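Local structure of L544 (Acanthamoeba polyphaga mimivirus, 4AMQ) at residues L199-K204 against F212-R217. The protein is a nucleotidyl transferase found in the virion, and probably transfers nucleotides with the help of divalent metal ions. Residues are numbered along the deposited sequence; the frame is centred on the assembly and turned at random.
Sequences LQYFVK and FDIAVR. With MN (manganese (II) ion), chain C.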
loop_
_atom_site.group_PDB
_atom_site.type_symbol
_atom_site.label_atom_id
_atom_site.label_comp_id
_atom_site.label_asym_id
_atom_site.label_seq_id
_atom_site.Cartn_x
_atom_site.Cartn_y
_atom_site.Cartn_z
ATOM N N LEU A 199 3.964 -0.700 11.625
ATOM C CA LEU A 199 5.048 0.189 11.228
ATOM C C LEU A 199 5.099 0.279 9.705
ATOM O O LEU A 199 5.331 -0.724 9.026
ATOM C CB LEU A 199 6.388 -0.323 11.764
ATOM C CG LEU A 199 6.519 -0.527 13.277
ATOM C CD1 LEU A 199 7.862 -1.162 13.628
ATOM C CD2 LEU A 199 6.333 0.786 14.020
ATOM N N GLN A 200 4.875 1.471 9.164
ATOM C CA GLN A 200 4.923 1.650 7.715
ATOM C C GLN A 200 6.212 2.328 7.274
ATOM O O GLN A 200 6.366 3.543 7.394
ATOM C CB GLN A 200 3.706 2.421 7.208
ATOM C CG GLN A 200 2.434 1.585 7.180
ATOM C CD GLN A 200 1.287 2.292 6.492
ATOM O OE1 GLN A 200 1.224 3.521 6.470
ATOM N NE2 GLN A 200 0.376 1.517 5.917
ATOM N N TYR A 201 7.136 1.526 6.761
ATOM C CA TYR A 201 8.435 2.023 6.343
ATOM C C TYR A 201 8.479 2.227 4.836
ATOM O O TYR A 201 7.726 1.602 4.086
ATOM C CB TYR A 201 9.537 1.019 6.704
ATOM C CG TYR A 201 9.870 0.860 8.176
ATOM C CD1 TYR A 201 10.761 1.721 8.804
ATOM C CD2 TYR A 201 9.338 -0.187 8.922
ATOM C CE1 TYR A 201 11.089 1.566 10.137
ATOM C CE2 TYR A 201 9.662 -0.353 10.261
ATOM C CZ TYR A 201 10.540 0.527 10.863
ATOM O OH TYR A 201 10.870 0.372 12.194
ATOM N N PHE A 202 9.369 3.108 4.402
ATOM C CA PHE A 202 9.855 3.079 3.033
ATOM C C PHE A 202 11.376 2.982 3.071
ATOM O O PHE A 202 12.039 3.703 3.811
ATOM C CB PHE A 202 9.344 4.271 2.216
ATOM C CG PHE A 202 7.960 4.065 1.681
ATOM C CD1 PHE A 202 7.764 3.427 0.465
ATOM C CD2 PHE A 202 6.850 4.463 2.413
ATOM C CE1 PHE A 202 6.490 3.211 -0.027
ATOM C CE2 PHE A 202 5.573 4.253 1.927
ATOM C CZ PHE A 202 5.392 3.624 0.703
ATOM N N VAL A 203 11.914 2.042 2.309
ATOM C CA VAL A 203 13.330 1.732 2.369
ATOM C C VAL A 203 13.940 1.789 0.980
ATOM O O VAL A 203 13.462 1.146 0.051
ATOM C CB VAL A 203 13.572 0.330 2.980
ATOM C CG1 VAL A 203 15.059 -0.022 2.973
ATOM C CG2 VAL A 203 13.009 0.263 4.393
ATOM N N LYS A 204 14.998 2.571 0.838
ATOM C CA LYS A 204 15.708 2.609 -0.424
ATOM C C LYS A 204 16.597 1.380 -0.515
ATOM O O LYS A 204 17.673 1.334 0.078
ATOM C CB LYS A 204 16.542 3.879 -0.543
ATOM C CG LYS A 204 17.076 4.099 -1.939
ATOM C CD LYS A 204 18.129 5.185 -1.976
ATOM C CE LYS A 204 18.690 5.334 -3.382
ATOM N NZ LYS A 204 19.816 6.306 -3.430
ATOM N N PHE A 212 7.893 -1.326 3.385
ATOM C CA PHE A 212 7.993 -2.420 4.338
ATOM C C PHE A 212 6.919 -2.199 5.394
ATOM O O PHE A 212 6.985 -1.234 6.156
ATOM C CB PHE A 212 9.376 -2.443 5.004
ATOM C CG PHE A 212 10.462 -3.035 4.146
ATOM C CD1 PHE A 212 10.955 -2.347 3.050
ATOM C CD2 PHE A 212 10.990 -4.283 4.438
ATOM C CE1 PHE A 212 11.957 -2.895 2.261
ATOM C CE2 PHE A 212 11.993 -4.834 3.653
ATOM C CZ PHE A 212 12.476 -4.139 2.565
ATOM N N ASP A 213 5.921 -3.077 5.422
ATOM C CA ASP A 213 4.877 -3.009 6.438
ATOM C C ASP A 213 5.100 -4.076 7.507
ATOM O O ASP A 213 5.053 -5.275 7.219
ATOM C CB ASP A 213 3.489 -3.168 5.806
ATOM C CG ASP A 213 3.127 -2.011 4.881
ATOM O OD1 ASP A 213 3.593 -0.876 5.121
ATOM O OD2 ASP A 213 2.369 -2.239 3.915
ATOM N N ILE A 214 5.342 -3.634 8.739
ATOM C CA ILE A 214 5.588 -4.548 9.851
ATOM C C ILE A 214 4.460 -4.510 10.879
ATOM O O ILE A 214 4.316 -3.535 11.617
ATOM C CB ILE A 214 6.902 -4.218 10.586
ATOM C CG1 ILE A 214 8.034 -3.945 9.590
ATOM C CG2 ILE A 214 7.263 -5.341 11.559
ATOM C CD1 ILE A 214 8.270 -5.069 8.602
ATOM N N ALA A 215 3.668 -5.577 10.923
ATOM C CA ALA A 215 2.606 -5.711 11.915
ATOM C C ALA A 215 3.192 -6.212 13.227
ATOM O O ALA A 215 3.626 -7.358 13.328
ATOM C CB ALA A 215 1.536 -6.661 11.419
ATOM N N VAL A 216 3.208 -5.347 14.232
ATOM C CA VAL A 216 3.801 -5.688 15.516
ATOM C C VAL A 216 2.730 -6.085 16.530
ATOM O O VAL A 216 1.961 -5.246 16.996
ATOM C CB VAL A 216 4.635 -4.522 16.067
ATOM C CG1 VAL A 216 5.237 -4.890 17.411
ATOM C CG2 VAL A 216 5.726 -4.138 15.071
ATOM N N ARG A 217 2.683 -7.373 16.858
ATOM C CA ARG A 217 1.753 -7.878 17.862
ATOM C C ARG A 217 2.434 -7.924 19.222
ATOM O O ARG A 217 3.334 -8.732 19.446
ATOM C CB ARG A 217 1.253 -9.275 17.488
ATOM C CG ARG A 217 0.010 -9.708 18.257
ATOM C CD ARG A 217 -0.131 -11.223 18.291
ATOM N NE ARG A 217 0.104 -11.831 16.984
ATOM C CZ ARG A 217 -0.837 -12.030 16.066
ATOM N NH1 ARG A 217 -2.091 -11.666 16.307
ATOM N NH2 ARG A 217 -0.524 -12.592 14.906
HETATM MN MN MN C . 2.065 -4.027 2.109
HETATM O O HOH W 1 4.938 0.979 3.617
HETATM O O HOH W 2 0.842 -2.165 0.842
#
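Leu199 and Tyr201 pair with Ile214 and Phe212 in the antiparallel hairpin of strands 196-204 and 209-217, which lies inside the mixed sheet of the nucleotidyltransferase domain. Two hydrogen-bonded pairs bind the backbones: Leu199 and Ile214, and Tyr201 and Phe212, each exchange two N-H...O bonds. Between them, the non-hydrogen-bonded pair Gln200-Asp213 adds a CA-H...O contact from Asp213 CA to Leu199 O (3.5 Å).

Leu199, Tyr201, Val203, Phe212, Ile214 and Val216 share one face, where Phe212 and Val203 also pack against helix 28-42. Branched and aromatic side chains suit this buried layer: Val203 CG2 lies against Phe212 CD1 (3.6 Å). Ile214 CG1 sits at the edge of the Tyr201 ring, near CE2, and Leu199 CD1 meets Val216 CG2 (3.9 Å).

Gln200 and Asp213 lie on the other face. With CG anti to the carbonyl carbon (chi1 -75°), Gln200 sets its CG beside Asp213 OD1 (3.4 Å); a long, flexible amide suits this partly exposed place. A carboxylate suits Asp213 because its two oxygens divide the work. OD2 binds one of two manganese ions (2.6 Å), which Asp66 and Asp68 also ligate, while OD1 accepts a hydrogen bond from a water that also donates to Tyr201 O.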